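Local coordinates for protein VP1 (PDB 4FMH) that forms the pentameric building blocks of the Merkel cell polyomavirus capsid and binds sialylated glycans at a site required for infection, at residues I95-E100 against F278-R283. Sequence-based numbering, arbitrary orientation.
Sequences ISVKTE and FNVTLR
T281 is matched by two residues, I95 and S96, in a classic beta bulge where strands 89-101 and 269-287 of the VP1 jelly roll pair antiparallel. I95 N donates to T281 O at 2.9 Å, almost straight at 173°, and S96 O accepts T281 N. Toward the C-terminal end of 95-100, K98 and N279 form a hydrogen-bonded pair, N279 N reaching K98 O at 2.8 Å, while V97–V280 and T99–F278 are non-hydrogen-bonded pairs, the former with CA atoms 4.3 Å apart. On the face carrying these last four residues, V97 CG2, anti to its backbone N, meets V280 CG2 at 3.7 Å and approaches the edge of the F278 ring at CD2. T99 OG1 lies over one ring face, 3.5 Å from F278 CD2, and is also hydrogen-bonded to Y277 O and R276 NH1. At the other end of the pairing, the R283 side chain runs roughly perpendicular to that of I95, whose CG2 sits above one guanidinium face, displaced from the centre of the group, 3.4 Å from R283 NE. F135 of strand 131-138 packs against V97, T99 and F278, whereas strand 11-28 flanks 278-283, with Q23 OE1 bonded to T281 OG1. R283 NE forms a salt bridge with E93 OE1.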
loop_
_atom_site.group_PDB
_atom_site.type_symbol
_atom_site.label_atom_id
_atom_site.label_comp_id
_atom_site.label_asym_id
_atom_site.label_seq_id
_atom_site.Cartn_x
_atom_site.Cartn_y
_atom_site.Cartn_z
ATOM N N ILE B 95 -26.168 -7.124 13.469
ATOM C CA ILE B 95 -24.986 -7.932 13.802
ATOM C C ILE B 95 -23.906 -7.972 12.716
ATOM O O ILE B 95 -22.722 -8.146 13.020
ATOM C CB ILE B 95 -25.355 -9.358 14.297
ATOM C CG1 ILE B 95 -25.939 -10.218 13.163
ATOM C CG2 ILE B 95 -26.305 -9.265 15.508
ATOM C CD1 ILE B 95 -26.235 -11.664 13.577
ATOM N N SER B 96 -24.310 -7.799 11.463
ATOM C CA SER B 96 -23.357 -7.754 10.355
ATOM C C SER B 96 -23.964 -7.054 9.158
ATOM O O SER B 96 -25.185 -6.911 9.062
ATOM C CB SER B 96 -22.897 -9.164 9.956
ATOM O OG SER B 96 -23.997 -9.978 9.582
ATOM N N VAL B 97 -23.095 -6.614 8.250
ATOM C CA VAL B 97 -23.519 -5.955 7.029
ATOM C C VAL B 97 -22.598 -6.340 5.878
ATOM O O VAL B 97 -21.379 -6.446 6.052
ATOM C CB VAL B 97 -23.583 -4.399 7.195
ATOM C CG1 VAL B 97 -22.237 -3.826 7.649
ATOM C CG2 VAL B 97 -24.061 -3.720 5.908
ATOM N N LYS B 98 -23.199 -6.570 4.718
ATOM C CA LYS B 98 -22.470 -6.644 3.462
ATOM C C LYS B 98 -22.781 -5.359 2.727
ATOM O O LYS B 98 -23.948 -5.031 2.496
ATOM C CB LYS B 98 -22.921 -7.835 2.612
ATOM C CG LYS B 98 -22.428 -9.179 3.093
ATOM C CD LYS B 98 -22.693 -10.237 2.039
ATOM C CE LYS B 98 -21.893 -11.495 2.301
ATOM N NZ LYS B 98 -22.169 -12.511 1.251
ATOM N N THR B 99 -21.738 -4.630 2.356
ATOM C CA THR B 99 -21.927 -3.347 1.698
ATOM C C THR B 99 -20.969 -3.222 0.522
ATOM O O THR B 99 -19.843 -3.713 0.575
ATOM C CB THR B 99 -21.812 -2.156 2.706
ATOM O OG1 THR B 99 -22.085 -0.914 2.044
ATOM C CG2 THR B 99 -20.429 -2.100 3.367
ATOM N N GLU B 100 -21.438 -2.581 -0.546
ATOM C CA GLU B 100 -20.679 -2.478 -1.781
ATOM C C GLU B 100 -20.967 -1.153 -2.459
ATOM O O GLU B 100 -22.128 -0.722 -2.520
ATOM C CB GLU B 100 -21.070 -3.635 -2.711
ATOM C CG GLU B 100 -20.303 -3.700 -4.033
ATOM C CD GLU B 100 -20.315 -5.096 -4.628
ATOM O OE1 GLU B 100 -19.905 -6.041 -3.924
ATOM O OE2 GLU B 100 -20.736 -5.255 -5.792
ATOM N N PHE B 278 -26.444 -2.034 0.639
ATOM C CA PHE B 278 -26.333 -2.614 1.974
ATOM C C PHE B 278 -27.248 -3.823 2.121
ATOM O O PHE B 278 -28.421 -3.783 1.717
ATOM C CB PHE B 278 -26.770 -1.626 3.056
ATOM C CG PHE B 278 -26.042 -0.322 3.037
ATOM C CD1 PHE B 278 -26.461 0.709 2.204
ATOM C CD2 PHE B 278 -24.973 -0.102 3.901
ATOM C CE1 PHE B 278 -25.801 1.928 2.198
ATOM C CE2 PHE B 278 -24.303 1.121 3.907
ATOM C CZ PHE B 278 -24.725 2.138 3.062
ATOM N N ASN B 279 -26.707 -4.882 2.717
ATOM C CA ASN B 279 -27.500 -6.007 3.223
ATOM C C ASN B 279 -27.147 -6.224 4.702
ATOM O O ASN B 279 -26.076 -6.741 5.018
ATOM C CB ASN B 279 -27.244 -7.279 2.400
ATOM C CG ASN B 279 -28.232 -8.405 2.716
ATOM O OD1 ASN B 279 -28.569 -8.654 3.870
ATOM N ND2 ASN B 279 -28.688 -9.093 1.682
ATOM N N VAL B 280 -28.053 -5.823 5.596
ATOM C CA VAL B 280 -27.813 -5.868 7.036
ATOM C C VAL B 280 -28.540 -7.047 7.668
ATOM O O VAL B 280 -29.729 -7.228 7.449
ATOM C CB VAL B 280 -28.276 -4.558 7.726
ATOM C CG1 VAL B 280 -28.026 -4.615 9.227
ATOM C CG2 VAL B 280 -27.573 -3.352 7.113
ATOM N N THR B 281 -27.815 -7.849 8.444
ATOM C CA THR B 281 -28.404 -8.961 9.183
ATOM C C THR B 281 -28.700 -8.507 10.600
ATOM O O THR B 281 -27.830 -7.951 11.274
ATOM C CB THR B 281 -27.461 -10.191 9.217
ATOM O OG1 THR B 281 -27.209 -10.631 7.881
ATOM C CG2 THR B 281 -28.072 -11.347 10.010
ATOM N N LEU B 282 -29.931 -8.743 11.047
ATOM C CA LEU B 282 -30.332 -8.374 12.398
ATOM C C LEU B 282 -30.925 -9.561 13.150
ATOM O O LEU B 282 -31.512 -10.463 12.551
ATOM C CB LEU B 282 -31.317 -7.198 12.388
ATOM C CG LEU B 282 -30.929 -5.945 11.590
ATOM C CD1 LEU B 282 -31.547 -6.001 10.205
ATOM C CD2 LEU B 282 -31.384 -4.683 12.312
ATOM N N ARG B 283 -30.752 -9.559 14.466
ATOM C CA ARG B 283 -31.351 -10.583 15.317
ATOM C C ARG B 283 -32.140 -9.921 16.443
ATOM O O ARG B 283 -31.901 -8.759 16.776
ATOM C CB ARG B 283 -30.278 -11.513 15.892
ATOM C CG ARG B 283 -29.336 -10.834 16.874
ATOM C CD ARG B 283 -28.322 -11.788 17.451
ATOM N NE ARG B 283 -27.325 -11.056 18.226
ATOM C CZ ARG B 283 -26.115 -11.514 18.521
ATOM N NH1 ARG B 283 -25.738 -12.717 18.116
ATOM N NH2 ARG B 283 -25.282 -10.764 19.225
#